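Local coordinates for protein Tae4 (Agrobacterium tumefaciens, PDB 6IJF) that probably acts as a type VI secretion amidase effector, cleaving amide bonds in the peptide stems of rival bacteria's peptidoglycan with a papain-like cysteine peptidase fold, at residues V118-N123 / W157-Q162; D7-N12 / I133-G138; N12-D17 / A49-I54. One frame throughout, in Å; residues are numbered along the deposited sequence.

Contact 1 of 3, residues V118-N123 / W157-Q162; sequences VVAFNN and WFWPLQ
V118 and W159 face each other across two neighbouring antiparallel strands and exchange both backbone bonds: V118 N donates to W159 O, and W159 N returns to V118 O at 2.9 Å. The second such pair is A120 with W157, where A120 N reaches W157 O and W157 N reaches A120 O at 2.7 Å, nearly straight and in the carbonyl plane. Between them V119 and F158 form the non-hydrogen-bonded pair. There the CA of V119 offers its hydrogen to W157 O at 3.2 Å, so this oxygen receives a C-H as well as the N-H of A120. The strands run at 175° to each other and belong to the central antiparallel sheet of the domain, 116-122 lying between 155-160 and 131-137, as expected of a papain-like amidase.

Apolar packing is carried by the face that bears V118, A120, W157 and W159. CG of W159 stands anti to the carbonyl carbon (chi1 -63°), beside the backbone N. The benzo rim of W159 reaches back over the neighbouring strand: its CE3 lies 3.7 Å from V118 CG1, and its CZ3 is 3.9 Å from A120 CB. The indole N-H, at the far side of the ring, is bonded to G98 O. Helix 84-92 packs on this same face through M84 and M91. V118 CG2 also meets L161 CD1.

One polar group meets an aromatic face. N122 OD1 sits 3.5 Å above the plane of the W157 indole, displaced toward the rim, with the amide and ring planes 62° apart. That oxygen is also hydrogen-bonded to T155 OG1, consistent with its staying over the indole.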
loop_
_atom_site.group_PDB
_atom_site.type_symbol
_atom_site.label_atom_id
_atom_site.label_comp_id
_atom_site.label_asym_id
_atom_site.label_seq_id
_atom_site.Cartn_x
_atom_site.Cartn_y
_atom_site.Cartn_z
ATOM N N VAL C 118 -16.129 18.139 7.945
ATOM C CA VAL C 118 -16.611 16.796 8.354
ATOM C C VAL C 118 -16.969 16.063 7.074
ATOM O O VAL C 118 -17.450 16.725 6.144
ATOM C CB VAL C 118 -17.826 16.890 9.296
ATOM C CG1 VAL C 118 -18.329 15.513 9.675
ATOM C CG2 VAL C 118 -17.505 17.725 10.523
ATOM N N VAL C 119 -16.703 14.770 7.015
ATOM C CA VAL C 119 -16.970 13.966 5.794
ATOM C C VAL C 119 -17.670 12.679 6.212
ATOM O O VAL C 119 -17.257 12.085 7.212
ATOM C CB VAL C 119 -15.688 13.689 4.985
ATOM C CG1 VAL C 119 -14.658 12.904 5.782
ATOM C CG2 VAL C 119 -16.021 13.008 3.668
ATOM N N ALA C 120 -18.657 12.262 5.430
ATOM C CA ALA C 120 -19.367 10.983 5.585
ATOM C C ALA C 120 -19.256 10.200 4.286
ATOM O O ALA C 120 -19.639 10.736 3.232
ATOM C CB ALA C 120 -20.796 11.253 5.955
ATOM N N PHE C 121 -18.684 9.008 4.380
ATOM C CA PHE C 121 -18.552 8.009 3.297
ATOM C C PHE C 121 -19.704 7.034 3.495
ATOM O O PHE C 121 -19.653 6.256 4.464
ATOM C CB PHE C 121 -17.184 7.335 3.341
ATOM C CG PHE C 121 -16.011 8.287 3.269
ATOM C CD1 PHE C 121 -15.526 8.744 2.048
ATOM C CD2 PHE C 121 -15.367 8.699 4.419
ATOM C CE1 PHE C 121 -14.448 9.611 1.996
ATOM C CE2 PHE C 121 -14.260 9.533 4.363
ATOM C CZ PHE C 121 -13.813 10.008 3.158
ATOM N N ASN C 122 -20.718 7.105 2.630
ATOM C CA ASN C 122 -21.978 6.329 2.797
ATOM C C ASN C 122 -21.925 5.046 1.968
ATOM O O ASN C 122 -21.616 5.148 0.764
ATOM C CB ASN C 122 -23.200 7.152 2.410
ATOM C CG ASN C 122 -23.198 8.507 3.059
ATOM O OD1 ASN C 122 -23.112 9.532 2.372
ATOM N ND2 ASN C 122 -23.208 8.525 4.379
ATOM N N ASN C 123 -22.230 3.902 2.577
ATOM C CA ASN C 123 -22.372 2.580 1.913
ATOM C C ASN C 123 -21.036 2.147 1.303
ATOM O O ASN C 123 -20.809 2.296 0.077
ATOM C CB ASN C 123 -23.547 2.630 0.928
ATOM C CG ASN C 123 -24.789 3.176 1.594
ATOM O OD1 ASN C 123 -25.210 2.673 2.635
ATOM N ND2 ASN C 123 -25.317 4.258 1.051
ATOM N N TRP C 157 -20.504 12.731 1.596
ATOM C CA TRP C 157 -21.040 14.037 2.037
ATOM C C TRP C 157 -19.907 14.831 2.662
ATOM O O TRP C 157 -19.202 14.303 3.550
ATOM C CB TRP C 157 -22.197 13.872 3.017
ATOM C CG TRP C 157 -23.411 13.214 2.454
ATOM C CD1 TRP C 157 -23.733 13.040 1.142
ATOM C CD2 TRP C 157 -24.521 12.716 3.217
ATOM N NE1 TRP C 157 -24.955 12.439 1.038
ATOM C CE2 TRP C 157 -25.464 12.226 2.292
ATOM C CE3 TRP C 157 -24.805 12.633 4.582
ATOM C CZ2 TRP C 157 -26.677 11.664 2.695
ATOM C CZ3 TRP C 157 -25.993 12.065 4.982
ATOM C CH2 TRP C 157 -26.916 11.586 4.050
ATOM N N PHE C 158 -19.767 16.076 2.251
ATOM C CA PHE C 158 -18.774 17.017 2.819
ATOM C C PHE C 158 -19.488 18.230 3.411
ATOM O O PHE C 158 -20.233 18.917 2.691
ATOM C CB PHE C 158 -17.783 17.429 1.738
ATOM C CG PHE C 158 -16.727 18.362 2.239
ATOM C CD1 PHE C 158 -15.993 18.042 3.359
ATOM C CD2 PHE C 158 -16.500 19.583 1.612
ATOM C CE1 PHE C 158 -15.044 18.921 3.859
ATOM C CE2 PHE C 158 -15.544 20.458 2.108
ATOM C CZ PHE C 158 -14.811 20.120 3.224
ATOM N N TRP C 159 -19.211 18.516 4.681
ATOM C CA TRP C 159 -19.599 19.783 5.371
ATOM C C TRP C 159 -18.362 20.654 5.565
ATOM O O TRP C 159 -17.558 20.397 6.460
ATOM C CB TRP C 159 -20.214 19.471 6.726
ATOM C CG TRP C 159 -21.487 18.685 6.741
ATOM C CD1 TRP C 159 -22.742 19.205 6.736
ATOM C CD2 TRP C 159 -21.651 17.265 6.928
ATOM N NE1 TRP C 159 -23.672 18.215 6.875
ATOM C CE2 TRP C 159 -23.038 17.018 7.041
ATOM C CE3 TRP C 159 -20.781 16.179 7.032
ATOM C CZ2 TRP C 159 -23.560 15.741 7.176
ATOM C CZ3 TRP C 159 -21.301 14.925 7.202
ATOM C CH2 TRP C 159 -22.671 14.703 7.274
ATOM N N PRO C 160 -18.146 21.706 4.745
ATOM C CA PRO C 160 -16.989 22.584 4.929
ATOM C C PRO C 160 -17.111 23.436 6.208
ATOM O O PRO C 160 -18.201 23.828 6.511
ATOM C CB PRO C 160 -17.000 23.468 3.675
ATOM C CG PRO C 160 -18.430 23.455 3.225
ATOM C CD PRO C 160 -18.993 22.103 3.610
ATOM N N LEU C 161 -16.009 23.642 6.931
ATOM C CA LEU C 161 -15.926 24.473 8.164
ATOM C C LEU C 161 -14.779 25.488 8.065
ATOM O O LEU C 161 -14.812 26.539 8.746
ATOM C CB LEU C 161 -15.702 23.541 9.356
ATOM C CG LEU C 161 -16.866 22.629 9.699
ATOM C CD1 LEU C 161 -16.490 21.792 10.894
ATOM C CD2 LEU C 161 -18.158 23.409 9.954
ATOM N N GLN C 162 -13.739 25.145 7.313
ATOM C CA GLN C 162 -12.547 25.995 7.029
ATOM C C GLN C 162 -12.230 25.878 5.522
ATOM O O GLN C 162 -12.638 24.852 4.895
ATOM C CB GLN C 162 -11.348 25.523 7.875
ATOM C CG GLN C 162 -10.322 26.611 8.160
ATOM C CD GLN C 162 -9.548 26.290 9.414
ATOM O OE1 GLN C 162 -8.743 25.363 9.430
ATOM N NE2 GLN C 162 -9.814 27.028 10.485
#

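Contact 2 of 3, residues D7-N12 / I133-G138; sequences DTLYSN and IDLVRG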
loop_
_atom_site.group_PDB
_atom_site.type_symbol
_atom_site.label_atom_id
_atom_site.label_comp_id
_atom_site.label_asym_id
_atom_site.label_seq_id
_atom_site.Cartn_x
_atom_site.Cartn_y
_atom_site.Cartn_z
ATOM N N ASP C 7 -10.215 24.195 13.711
ATOM C CA ASP C 7 -8.933 23.879 14.397
ATOM C C ASP C 7 -9.238 23.364 15.798
ATOM O O ASP C 7 -8.508 22.483 16.266
ATOM C CB ASP C 7 -7.987 25.071 14.389
ATOM C CG ASP C 7 -7.611 25.451 12.963
ATOM O OD1 ASP C 7 -7.242 24.532 12.186
ATOM O OD2 ASP C 7 -7.712 26.638 12.634
ATOM N N THR C 8 -10.295 23.871 16.437
ATOM C CA THR C 8 -10.701 23.433 17.800
ATOM C C THR C 8 -11.253 22.011 17.698
ATOM O O THR C 8 -10.833 21.145 18.471
ATOM C CB THR C 8 -11.717 24.401 18.417
ATOM O OG1 THR C 8 -11.082 25.675 18.516
ATOM C CG2 THR C 8 -12.209 23.945 19.769
ATOM N N LEU C 9 -12.181 21.784 16.771
ATOM C CA LEU C 9 -12.804 20.462 16.546
ATOM C C LEU C 9 -11.726 19.399 16.308
ATOM O O LEU C 9 -11.769 18.350 16.978
ATOM C CB LEU C 9 -13.720 20.598 15.332
ATOM C CG LEU C 9 -14.652 19.420 15.122
ATOM C CD1 LEU C 9 -15.600 19.241 16.318
ATOM C CD2 LEU C 9 -15.435 19.624 13.824
ATOM N N TYR C 10 -10.766 19.687 15.429
ATOM C CA TYR C 10 -9.684 18.750 15.020
ATOM C C TYR C 10 -8.769 18.452 16.205
ATOM O O TYR C 10 -8.431 17.270 16.478
ATOM C CB TYR C 10 -8.903 19.334 13.842
ATOM C CG TYR C 10 -8.011 18.339 13.144
ATOM C CD1 TYR C 10 -6.716 18.079 13.571
ATOM C CD2 TYR C 10 -8.480 17.651 12.036
ATOM C CE1 TYR C 10 -5.901 17.172 12.898
ATOM C CE2 TYR C 10 -7.688 16.743 11.362
ATOM C CZ TYR C 10 -6.402 16.491 11.799
ATOM O OH TYR C 10 -5.687 15.553 11.116
ATOM N N SER C 11 -8.363 19.499 16.930
ATOM C CA SER C 11 -7.522 19.369 18.149
ATOM C C SER C 11 -8.211 18.448 19.165
ATOM O O SER C 11 -7.500 17.841 19.975
ATOM C CB SER C 11 -7.228 20.719 18.777
ATOM O OG SER C 11 -8.380 21.200 19.479
ATOM N N ASN C 12 -9.547 18.372 19.168
ATOM C CA ASN C 12 -10.301 17.545 20.159
ATOM C C ASN C 12 -10.610 16.127 19.648
ATOM O O ASN C 12 -11.262 15.357 20.400
ATOM C CB ASN C 12 -11.578 18.272 20.568
ATOM C CG ASN C 12 -11.300 19.410 21.532
ATOM O OD1 ASN C 12 -11.957 20.464 21.489
ATOM N ND2 ASN C 12 -10.369 19.184 22.441
ATOM N N ILE C 133 -17.658 8.149 9.177
ATOM C CA ILE C 133 -17.677 9.622 9.373
ATOM C C ILE C 133 -16.377 10.047 10.044
ATOM O O ILE C 133 -15.828 9.264 10.868
ATOM C CB ILE C 133 -18.943 10.025 10.152
ATOM C CG1 ILE C 133 -19.140 11.530 10.082
ATOM C CG2 ILE C 133 -18.927 9.468 11.578
ATOM C CD1 ILE C 133 -20.514 11.971 10.521
ATOM N N ASP C 134 -15.856 11.203 9.656
ATOM C CA ASP C 134 -14.462 11.563 9.987
ATOM C C ASP C 134 -14.317 13.062 9.768
ATOM O O ASP C 134 -15.273 13.705 9.304
ATOM C CB ASP C 134 -13.471 10.760 9.121
ATOM C CG ASP C 134 -12.114 10.499 9.753
ATOM O OD1 ASP C 134 -11.677 11.310 10.581
ATOM O OD2 ASP C 134 -11.545 9.438 9.478
ATOM N N LEU C 135 -13.155 13.586 10.133
ATOM C CA LEU C 135 -12.722 14.963 9.818
ATOM C C LEU C 135 -11.715 14.891 8.688
ATOM O O LEU C 135 -10.893 13.970 8.647
ATOM C CB LEU C 135 -12.066 15.632 11.039
ATOM C CG LEU C 135 -12.915 15.666 12.316
ATOM C CD1 LEU C 135 -12.243 16.487 13.376
ATOM C CD2 LEU C 135 -14.329 16.160 12.058
ATOM N N VAL C 136 -11.768 15.850 7.792
ATOM C CA VAL C 136 -10.900 15.817 6.592
ATOM C C VAL C 136 -10.234 17.180 6.441
ATOM O O VAL C 136 -10.874 18.201 6.751
ATOM C CB VAL C 136 -11.698 15.391 5.350
ATOM C CG1 VAL C 136 -12.843 16.338 5.016
ATOM C CG2 VAL C 136 -10.769 15.200 4.140
ATOM N N ARG C 137 -8.975 17.162 6.028
ATOM C CA ARG C 137 -8.212 18.351 5.576
ATOM C C ARG C 137 -7.922 18.196 4.084
ATOM O O ARG C 137 -7.257 17.217 3.706
ATOM C CB ARG C 137 -6.898 18.487 6.358
ATOM C CG ARG C 137 -7.069 18.783 7.838
ATOM C CD ARG C 137 -5.667 18.966 8.449
ATOM N NE ARG C 137 -5.777 19.471 9.809
ATOM C CZ ARG C 137 -6.070 20.720 10.144
ATOM N NH1 ARG C 137 -6.223 21.653 9.221
ATOM N NH2 ARG C 137 -6.180 21.053 11.423
ATOM N N GLY C 138 -8.454 19.092 3.260
ATOM C CA GLY C 138 -8.091 19.203 1.838
ATOM C C GLY C 138 -6.694 19.799 1.705
ATOM O O GLY C 138 -6.300 20.634 2.519
#
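Y10 and L135 mark the closest backbone approach, with CA atoms 7.1 Å apart, where helix 7-11 passes over strand 133-137 at 125° between their N-to-C directions. The axes stay 10.0 Å apart and no hydrogen bond joins the two segments; side chains carry most of the contact, one of them also reaching the helix backbone.

L135 rises toward the helix and presses CD1 against Y10 CA at 3.8 Å, while its CD2 meets L9 CD2 at 4.0 Å. R137, extended from CG to NE, brings an edge of its guanidinium, NE foremost, over the face of the Y10 ring in a cation-pi contact. NE stands 3.6 Å above the ring plane, over the centre, with the two planes steeply tilted, 63° apart. At the guanidinium edge, NH2 makes a long salt bridge of 3.7 Å with D7 OD1, the two flat groups being nearly coplanar. The other oxygen, D7 OD2, lies against the side-chain amide of Q162. The OH of Y10 is bonded to H20 NE2.

L9 also packs on A55 and F56 of helix 48-58, and L135 on V118 of strand 116-122, so helix 6-11 lies on strand 131-137 of the sheet and beside helix 48-58.

Contact 3 of 3, residues N12-D17 / A49-I54; sequences NYPSSD and AIRVSI
R51 holds its guanidinium with one face against S16 and one edge against the carbonyl of P14. S16 CB lies 3.5 Å above the guanidinium plane, displaced toward the rim, and P14 C sits in the plane at the edge. The Y13 ring, tilted 56° from the guanidinium, brings CE1 to within 3.6 Å of R51 CB, while the backbone N of V52 lies at the ring's edge. In the papain-like fold the catalytic cysteine begins a central helix; helix 48-58, which starts at C48, is consistent with that element, and here Y13 and P14 pack on its first turns while S16 meets the outstretched R51 side chain.

The arginine chain is extended from CG to NE and passes beside P14 O, with CD 3.3 Å from that oxygen, before NH1 turns in to bond it. The other nitrogens have partners elsewhere, NE on T47 OG1 and NH2 on L24 O, so the buried guanidinium is held at three corners and its rotation is fixed. Y13 OH is bonded to S147 OG. Beyond the polar centre, Y13 CE1 packs on V52 CG2 at 3.9 Å and P14 CD on I54 CG2 at 4.2 Å, with L29 of helix 26-33 touching P14, R51 and I54. S15 OG accepts from D17 N to close an ST turn and is also bonded to A146 O.

The bond from R51 NH1 to P14 O is 2.9 Å long and lies in the guanidinium plane, yet the donor stands above the carbonyl plane, 73° out of it.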
loop_
_atom_site.group_PDB
_atom_site.type_symbol
_atom_site.label_atom_id
_atom_site.label_comp_id
_atom_site.label_asym_id
_atom_site.label_seq_id
_atom_site.Cartn_x
_atom_site.Cartn_y
_atom_site.Cartn_z
ATOM N N ASN C 12 -9.547 18.372 19.168
ATOM C CA ASN C 12 -10.301 17.545 20.159
ATOM C C ASN C 12 -10.610 16.127 19.648
ATOM O O ASN C 12 -11.262 15.357 20.400
ATOM C CB ASN C 12 -11.578 18.272 20.568
ATOM C CG ASN C 12 -11.300 19.410 21.532
ATOM O OD1 ASN C 12 -11.957 20.464 21.489
ATOM N ND2 ASN C 12 -10.369 19.184 22.441
ATOM N N TYR C 13 -10.214 15.791 18.425
ATOM C CA TYR C 13 -10.619 14.513 17.771
ATOM C C TYR C 13 -9.616 13.411 18.118
ATOM O O TYR C 13 -8.422 13.532 17.822
ATOM C CB TYR C 13 -10.777 14.695 16.257
ATOM C CG TYR C 13 -11.068 13.399 15.527
ATOM C CD1 TYR C 13 -12.353 12.890 15.435
ATOM C CD2 TYR C 13 -10.043 12.655 14.966
ATOM C CE1 TYR C 13 -12.614 11.696 14.796
ATOM C CE2 TYR C 13 -10.294 11.473 14.281
ATOM C CZ TYR C 13 -11.584 10.981 14.208
ATOM O OH TYR C 13 -11.793 9.772 13.602
ATOM N N PRO C 14 -10.063 12.287 18.717
ATOM C CA PRO C 14 -9.208 11.109 18.899
ATOM C C PRO C 14 -9.213 10.181 17.672
ATOM O O PRO C 14 -10.259 9.628 17.289
ATOM C CB PRO C 14 -9.842 10.472 20.146
ATOM C CG PRO C 14 -11.311 10.716 19.956
ATOM C CD PRO C 14 -11.418 12.055 19.236
ATOM N N SER C 15 -8.060 10.016 17.033
ATOM C CA SER C 15 -7.927 9.253 15.768
ATOM C C SER C 15 -7.748 7.760 16.052
ATOM O O SER C 15 -7.091 7.399 17.052
ATOM C CB SER C 15 -6.793 9.834 14.950
ATOM O OG SER C 15 -6.440 8.974 13.871
ATOM N N SER C 16 -8.251 6.881 15.182
ATOM C CA SER C 16 -7.985 5.417 15.238
ATOM C C SER C 16 -6.719 5.042 14.436
ATOM O O SER C 16 -6.395 3.832 14.358
ATOM C CB SER C 16 -9.187 4.617 14.752
ATOM O OG SER C 16 -9.569 5.042 13.471
ATOM N N ASP C 17 -6.025 6.027 13.857
ATOM C CA ASP C 17 -4.849 5.819 12.976
ATOM C C ASP C 17 -3.586 5.994 13.811
ATOM O O ASP C 17 -3.275 7.099 14.246
ATOM C CB ASP C 17 -4.894 6.757 11.774
ATOM C CG ASP C 17 -3.691 6.646 10.835
ATOM O OD1 ASP C 17 -2.777 5.873 11.103
ATOM O OD2 ASP C 17 -3.693 7.329 9.834
ATOM N N ALA C 49 -18.149 7.093 14.797
ATOM C CA ALA C 49 -19.171 8.070 15.246
ATOM C C ALA C 49 -18.941 8.484 16.723
ATOM O O ALA C 49 -19.198 9.671 17.056
ATOM C CB ALA C 49 -20.574 7.517 15.043
ATOM N N ILE C 50 -18.441 7.582 17.564
ATOM C CA ILE C 50 -17.947 7.903 18.945
ATOM C C ILE C 50 -16.846 8.970 18.867
ATOM O O ILE C 50 -16.891 9.983 19.602
ATOM C CB ILE C 50 -17.435 6.633 19.646
ATOM C CG1 ILE C 50 -18.535 5.584 19.782
ATOM C CG2 ILE C 50 -16.817 6.966 20.991
ATOM C CD1 ILE C 50 -18.018 4.196 20.108
ATOM N N ARG C 51 -15.880 8.772 17.976
ATOM C CA ARG C 51 -14.703 9.674 17.882
ATOM C C ARG C 51 -15.179 11.053 17.422
ATOM O O ARG C 51 -14.758 12.075 18.010
ATOM C CB ARG C 51 -13.631 9.046 16.980
ATOM C CG ARG C 51 -13.061 7.767 17.558
ATOM C CD ARG C 51 -12.124 7.033 16.609
ATOM N NE ARG C 51 -11.599 5.819 17.206
ATOM C CZ ARG C 51 -10.529 5.769 17.996
ATOM N NH1 ARG C 51 -9.884 6.884 18.302
ATOM N NH2 ARG C 51 -10.092 4.606 18.436
ATOM N N VAL C 52 -16.073 11.120 16.426
ATOM C CA VAL C 52 -16.586 12.440 15.954
ATOM C C VAL C 52 -17.472 13.086 17.040
ATOM O O VAL C 52 -17.317 14.324 17.267
ATOM C CB VAL C 52 -17.281 12.346 14.585
ATOM C CG1 VAL C 52 -17.981 13.666 14.247
ATOM C CG2 VAL C 52 -16.287 11.973 13.485
ATOM N N SER C 53 -18.324 12.319 17.716
ATOM C CA SER C 53 -19.149 12.823 18.865
ATOM C C SER C 53 -18.249 13.496 19.907
ATOM O O SER C 53 -18.511 14.652 20.280
ATOM C CB SER C 53 -19.945 11.721 19.515
ATOM O OG SER C 53 -20.863 11.135 18.635
ATOM N N ILE C 54 -17.152 12.846 20.291
ATOM C CA ILE C 54 -16.224 13.351 21.353
ATOM C C ILE C 54 -15.592 14.669 20.904
ATOM O O ILE C 54 -15.534 15.615 21.728
ATOM C CB ILE C 54 -15.188 12.280 21.701
ATOM C CG1 ILE C 54 -15.862 11.169 22.493
ATOM C CG2 ILE C 54 -14.010 12.882 22.446
ATOM C CD1 ILE C 54 -15.089 9.891 22.558
#

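Overall arrangement
Contacts 1 and 2 meet within one sheet: their centres are 11 Å apart, and V119 N lies 2.9 Å from D134 O, a probable hydrogen bond between strands 116-122 and 131-137. Contact 3 shares N12 with contact 2, where helix 6-11 gives way to the loop, and their centres are 9 Å apart; there L135 CD1 packs 3.7 Å from Y13 CB. Contacts 1 and 3 do not touch, coming no nearer than about 5 Å between nearest atoms. C48, H132 and D134 have the geometry of a Cys-His-Asp triad, consistent with the amidase family. Contact 2 contains D134, and V119 of contact 1 and Y13 of contact 3 touch this probable site.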